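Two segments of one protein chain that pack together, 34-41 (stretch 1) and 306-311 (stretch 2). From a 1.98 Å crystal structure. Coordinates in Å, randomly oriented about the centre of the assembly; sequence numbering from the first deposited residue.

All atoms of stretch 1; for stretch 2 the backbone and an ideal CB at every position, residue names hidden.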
ATOM      1  N   SER A  34      -5.056  -3.007   2.489  1.00 14.48           N
ATOM      2  CA  SER A  34      -3.790  -2.793   3.175  1.00  9.37           C
ATOM      3  C   SER A  34      -2.863  -3.975   2.913  1.00 12.47           C
ATOM      4  O   SER A  34      -3.278  -5.009   2.367  1.00 17.76           O
ATOM      5  CB  SER A  34      -3.950  -2.658   4.682  1.00 13.11           C
ATOM      6  OG  SER A  34      -4.538  -3.795   5.244  1.00 13.83           O
ATOM      7  N   VAL A  35      -1.610  -3.870   3.347  1.00 20.01           N
ATOM      8  CA  VAL A  35      -0.826  -5.127   3.333  1.00 14.31           C
ATOM      9  C   VAL A  35      -1.425  -6.060   4.347  1.00 16.27           C
ATOM     10  O   VAL A  35      -1.980  -5.616   5.370  1.00 19.88           O
ATOM     11  CB  VAL A  35       0.651  -4.844   3.646  1.00 18.60           C
ATOM     12  CG1 VAL A  35       0.767  -4.301   5.052  1.00 23.30           C
ATOM     13  CG2 VAL A  35       1.461  -6.110   3.498  1.00 24.87           C
ATOM     14  N   PRO A  36      -1.423  -7.375   4.200  1.00 17.55           N
ATOM     15  CA  PRO A  36      -1.867  -8.182   5.342  1.00 15.98           C
ATOM     16  C   PRO A  36      -1.030  -7.967   6.594  1.00 18.23           C
ATOM     17  O   PRO A  36       0.093  -7.470   6.547  1.00 22.47           O
ATOM     18  CB  PRO A  36      -1.673  -9.623   4.826  1.00 18.87           C
ATOM     19  CG  PRO A  36      -1.897  -9.443   3.349  1.00 15.67           C
ATOM     20  CD  PRO A  36      -1.081  -8.207   3.039  1.00 20.71           C
ATOM     21  N   PHE A  37      -1.574  -8.376   7.747  1.00 17.20           N
ATOM     22  CA  PHE A  37      -0.872  -8.198   9.023  1.00 14.01           C
ATOM     23  C   PHE A  37      -1.349  -9.330   9.925  1.00 24.90           C
ATOM     24  O   PHE A  37      -2.227 -10.069   9.473  1.00 20.18           O
ATOM     25  CB  PHE A  37      -1.132  -6.855   9.698  1.00 16.85           C
ATOM     26  CG  PHE A  37      -2.594  -6.582  10.041  1.00 18.79           C
ATOM     27  CD1 PHE A  37      -3.498  -6.124   9.091  1.00 16.19           C
ATOM     28  CD2 PHE A  37      -3.058  -6.786  11.322  1.00 20.76           C
ATOM     29  CE1 PHE A  37      -4.820  -5.879   9.435  1.00 13.68           C
ATOM     30  CE2 PHE A  37      -4.363  -6.543  11.689  1.00 21.87           C
ATOM     31  CZ  PHE A  37      -5.257  -6.077  10.734  1.00 19.23           C
ATOM     32  N   SER A  38      -0.817  -9.460  11.128  1.00 22.21           N
ATOM     33  CA  SER A  38      -1.339 -10.495  12.034  1.00 23.29           C
ATOM     34  C   SER A  38      -1.743  -9.894  13.368  1.00 22.25           C
ATOM     35  O   SER A  38      -1.137  -8.931  13.841  1.00 22.50           O
ATOM     36  CB  SER A  38      -0.280 -11.596  12.224  1.00 29.08           C
ATOM     37  OG  SER A  38       0.092 -11.672  13.584  1.00 45.20           O
ATOM     38  N   TYR A  39      -2.774 -10.452  13.982  1.00 16.58           N
ATOM     39  CA  TYR A  39      -3.284  -9.990  15.260  1.00 18.81           C
ATOM     40  C   TYR A  39      -4.022 -11.155  15.911  1.00 18.54           C
ATOM     41  O   TYR A  39      -4.687 -11.904  15.194  1.00 24.41           O
ATOM     42  CB  TYR A  39      -4.167  -8.778  15.038  1.00 21.94           C
ATOM     43  CG  TYR A  39      -4.756  -8.089  16.236  1.00 24.32           C
ATOM     44  CD1 TYR A  39      -3.936  -7.471  17.172  1.00 27.10           C
ATOM     45  CD2 TYR A  39      -6.135  -8.037  16.437  1.00 22.50           C
ATOM     46  CE1 TYR A  39      -4.449  -6.821  18.287  1.00 23.96           C
ATOM     47  CE2 TYR A  39      -6.653  -7.399  17.543  1.00 30.79           C
ATOM     48  CZ  TYR A  39      -5.813  -6.797  18.460  1.00 31.11           C
ATOM     49  OH  TYR A  39      -6.340  -6.162  19.556  1.00 28.27           O
ATOM     50  N   LYS A  40      -3.861 -11.312  17.215  1.00 27.62           N
ATOM     51  CA  LYS A  40      -4.546 -12.349  17.988  1.00 31.12           C
ATOM     52  C   LYS A  40      -4.473 -13.718  17.313  1.00 40.41           C
ATOM     53  O   LYS A  40      -5.412 -14.524  17.306  1.00 34.03           O
ATOM     54  CB  LYS A  40      -6.008 -11.970  18.245  1.00 35.43           C
ATOM     55  CG  LYS A  40      -6.294 -11.045  19.418  1.00 40.36           C
ATOM     56  CD  LYS A  40      -7.754 -10.599  19.452  1.00 43.09           C
ATOM     57  CE  LYS A  40      -8.104  -9.853  20.726  1.00 45.01           C
ATOM     58  NZ  LYS A  40      -9.214  -8.872  20.598  1.00 47.49           N
ATOM     59  N   GLY A  41      -3.316 -14.031  16.730  1.00 31.63           N
ATOM     60  CA  GLY A  41      -3.081 -15.346  16.173  1.00 28.33           C
ATOM     61  C   GLY A  41      -3.607 -15.564  14.782  1.00 27.28           C
ATOM     62  O   GLY A  41      -3.512 -16.657  14.218  1.00 27.60           O
ATOM     63  N   UNK A 306       8.203  -6.522  11.449  1.00 15.90           N
ATOM     64  CA  UNK A 306       7.026  -7.172  10.922  1.00 20.76           C
ATOM     65  C   UNK A 306       5.745  -6.399  11.227  1.00 15.42           C
ATOM     66  O   UNK A 306       5.721  -5.398  11.942  1.00 24.80           O
ATOM     67  CB  UNK A 306       6.926  -8.591  11.485  1.00 20.76           C
ATOM     68  N   UNK A 307       4.676  -6.908  10.646  1.00 20.13           N
ATOM     69  CA  UNK A 307       3.331  -6.370  10.867  1.00 22.13           C
ATOM     70  C   UNK A 307       2.524  -7.325  11.717  1.00 18.04           C
ATOM     71  O   UNK A 307       1.352  -7.615  11.541  1.00 18.82           O
ATOM     72  CB  UNK A 307       2.618  -6.112   9.538  1.00 22.13           C
ATOM     73  N   UNK A 308       3.213  -7.799  12.755  1.00 18.04           N
ATOM     74  CA  UNK A 308       2.555  -8.605  13.774  1.00 15.95           C
ATOM     75  C   UNK A 308       2.266  -7.713  14.979  1.00 19.71           C
ATOM     76  O   UNK A 308       3.232  -7.220  15.566  1.00 20.61           O
ATOM     77  CB  UNK A 308       3.413  -9.808  14.170  1.00 15.95           C
ATOM     78  N   UNK A 309       0.987  -7.530  15.302  1.00 19.53           N
ATOM     79  CA  UNK A 309       0.580  -6.583  16.326  1.00 21.20           C
ATOM     80  C   UNK A 309       0.192  -7.247  17.649  1.00 17.62           C
ATOM     81  O   UNK A 309      -0.598  -8.186  17.665  1.00 21.34           O
ATOM     82  CB  UNK A 309      -0.594  -5.749  15.809  1.00 21.20           C
ATOM     83  N   UNK A 310       0.757  -6.699  18.723  1.00 16.32           N
ATOM     84  CA  UNK A 310       0.488  -7.165  20.081  1.00 18.56           C
ATOM     85  C   UNK A 310      -0.919  -6.778  20.491  1.00 21.79           C
ATOM     86  O   UNK A 310      -1.469  -5.769  20.051  1.00 22.06           O
ATOM     87  CB  UNK A 310       1.508  -6.593  21.068  1.00 18.56           C
ATOM     88  N   UNK A 311      -1.591  -7.565  21.332  1.00 23.78           N
ATOM     89  CA  UNK A 311      -2.933  -7.078  21.713  1.00 29.58           C
ATOM     90  C   UNK A 311      -2.857  -6.217  22.962  1.00 33.56           C
ATOM     91  O   UNK A 311      -1.806  -5.637  23.268  1.00 27.92           O
ATOM     92  CB  UNK A 311      -3.890  -8.249  21.947  1.00 29.58           C
TER

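Position 306 lies short of the contact. Its CB points sideways with nothing of stretch 1 within 5.5 Å, so stretch 1 sets almost no demand and a polar residue that serves its own backbone would do well. The deposited residue is Asp306, whose OD1 accepts a hydrogen bond from the backbone N of position 308 (2.8 Å).

At 307 CB points toward stretch 1, 3.8 Å from Phe37 CB and 4.1 Å from Pro36 O, and CG1 of Val35 lines the space beyond. A branched or long aliphatic side chain would suit; Ile, Leu or Met are all reasonable. The backbone O is already committed, accepting from Ser38 N at 2.9 Å with a nearly straight N-H...O angle of 167°. Leu307 (chi1 m, chi2 t) brings CD1 to 3.3 Å from Val35 CG1, a tight apolar contact, while its CB rests 3.9 Å from Phe37 CB.

At 308 the chain pairs in parallel with Ser38, CA to CA 4.7 Å, and CB leaves on the same face of the sheet as the Ser38 side chain, 3.9 Å from Ser38 OG. A small hydroxyl leaves room beside it, so Thr, a polar chain or a flat ring would all fit. His308 places one ring face over the serine: Ser38 OG lies 3.7 Å from its CG, and Ser38 CB makes an off-centre CH-pi contact.

Position 309 turns its CB to the other face, where Phe37 and Tyr39 lie. The ideal CB is 4.0 Å from Tyr39 CD1 and 5.2 Å from Phe37 CD2, which favours a large apolar or aromatic residue. The backbone N donates to Ser38 O (2.9 Å, 175°), completing the pair of bonds that grips Ser38 from both its N and its O. Phe309 answers with its CD2 3.8 Å from Phe37 CD2, the rings meeting obliquely at 75°. A water links its O to Lys40 N.

Position 310 points away, with phi -71° compatible with proline and little asked of the side chain. Pro310 contributes chiefly its carbonyl O, 3.6 Å from Tyr39 CE1 at the ring edge.

At 311 CB again points toward stretch 1, 4.0 Å from Tyr39 CE1 and 4.5 Å from Lys40 CG. A long, flexible apolar chain could follow the lysine's methylenes; Leu would also serve. Met311, present as selenomethionine, sets its CB 3.9 Å from Tyr39 CE1 and its SE 3.9 Å from Lys40 CG.

Stretch 2 (306-311) DLHFPM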
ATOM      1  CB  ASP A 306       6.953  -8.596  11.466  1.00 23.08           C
ATOM      2  CG  ASP A 306       6.711  -8.716  12.949  1.00 32.27           C
ATOM      3  OD1 ASP A 306       5.915  -7.964  13.535  1.00 25.20           O
ATOM      4  OD2 ASP A 306       7.316  -9.613  13.577  1.00 39.61           O
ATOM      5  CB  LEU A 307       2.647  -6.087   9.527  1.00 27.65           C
ATOM      6  CG  LEU A 307       3.481  -5.104   8.683  1.00 24.27           C
ATOM      7  CD1 LEU A 307       3.097  -5.108   7.229  1.00 34.59           C
ATOM      8  CD2 LEU A 307       3.357  -3.703   9.263  1.00 24.11           C
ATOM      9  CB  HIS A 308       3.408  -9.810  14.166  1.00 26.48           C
ATOM     10  CG  HIS A 308       3.643 -10.792  13.058  1.00 39.07           C
ATOM     11  ND1 HIS A 308       4.289 -11.996  13.258  1.00 50.78           N
ATOM     12  CD2 HIS A 308       3.324 -10.764  11.744  1.00 38.60           C
ATOM     13  CE1 HIS A 308       4.357 -12.658  12.120  1.00 55.68           C
ATOM     14  NE2 HIS A 308       3.778 -11.934  11.180  1.00 50.97           N
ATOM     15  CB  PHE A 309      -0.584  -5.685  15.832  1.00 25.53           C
ATOM     16  CG  PHE A 309      -0.112  -4.757  14.720  1.00 24.98           C
ATOM     17  CD1 PHE A 309       0.549  -3.580  15.012  1.00 25.49           C
ATOM     18  CD2 PHE A 309      -0.311  -5.085  13.391  1.00 16.01           C
ATOM     19  CE1 PHE A 309       1.018  -2.758  13.999  1.00 17.79           C
ATOM     20  CE2 PHE A 309       0.171  -4.280  12.381  1.00 18.96           C
ATOM     21  CZ  PHE A 309       0.831  -3.098  12.679  1.00 19.12           C
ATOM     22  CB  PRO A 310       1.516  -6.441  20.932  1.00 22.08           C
ATOM     23  CG  PRO A 310       2.016  -5.278  20.149  1.00 28.18           C
ATOM     24  CD  PRO A 310       1.681  -5.545  18.726  1.00 20.61           C
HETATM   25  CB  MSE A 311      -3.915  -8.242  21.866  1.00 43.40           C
HETATM   26  CG  MSE A 311      -3.463  -9.348  22.787  1.00 37.98           C
HETATM   27 SE   MSE A 311      -4.674 -10.842  22.961  1.00 36.44          SE
HETATM   28  CE  MSE A 311      -3.320 -12.121  22.550  1.00 20.62           C
TER
HETATM   29  O   HOH W   1       0.654 -10.663  15.839  1.00 35.14           O
HETATM   30  O   HOH W   2      -2.047  -9.765  19.007  1.00 24.35           O
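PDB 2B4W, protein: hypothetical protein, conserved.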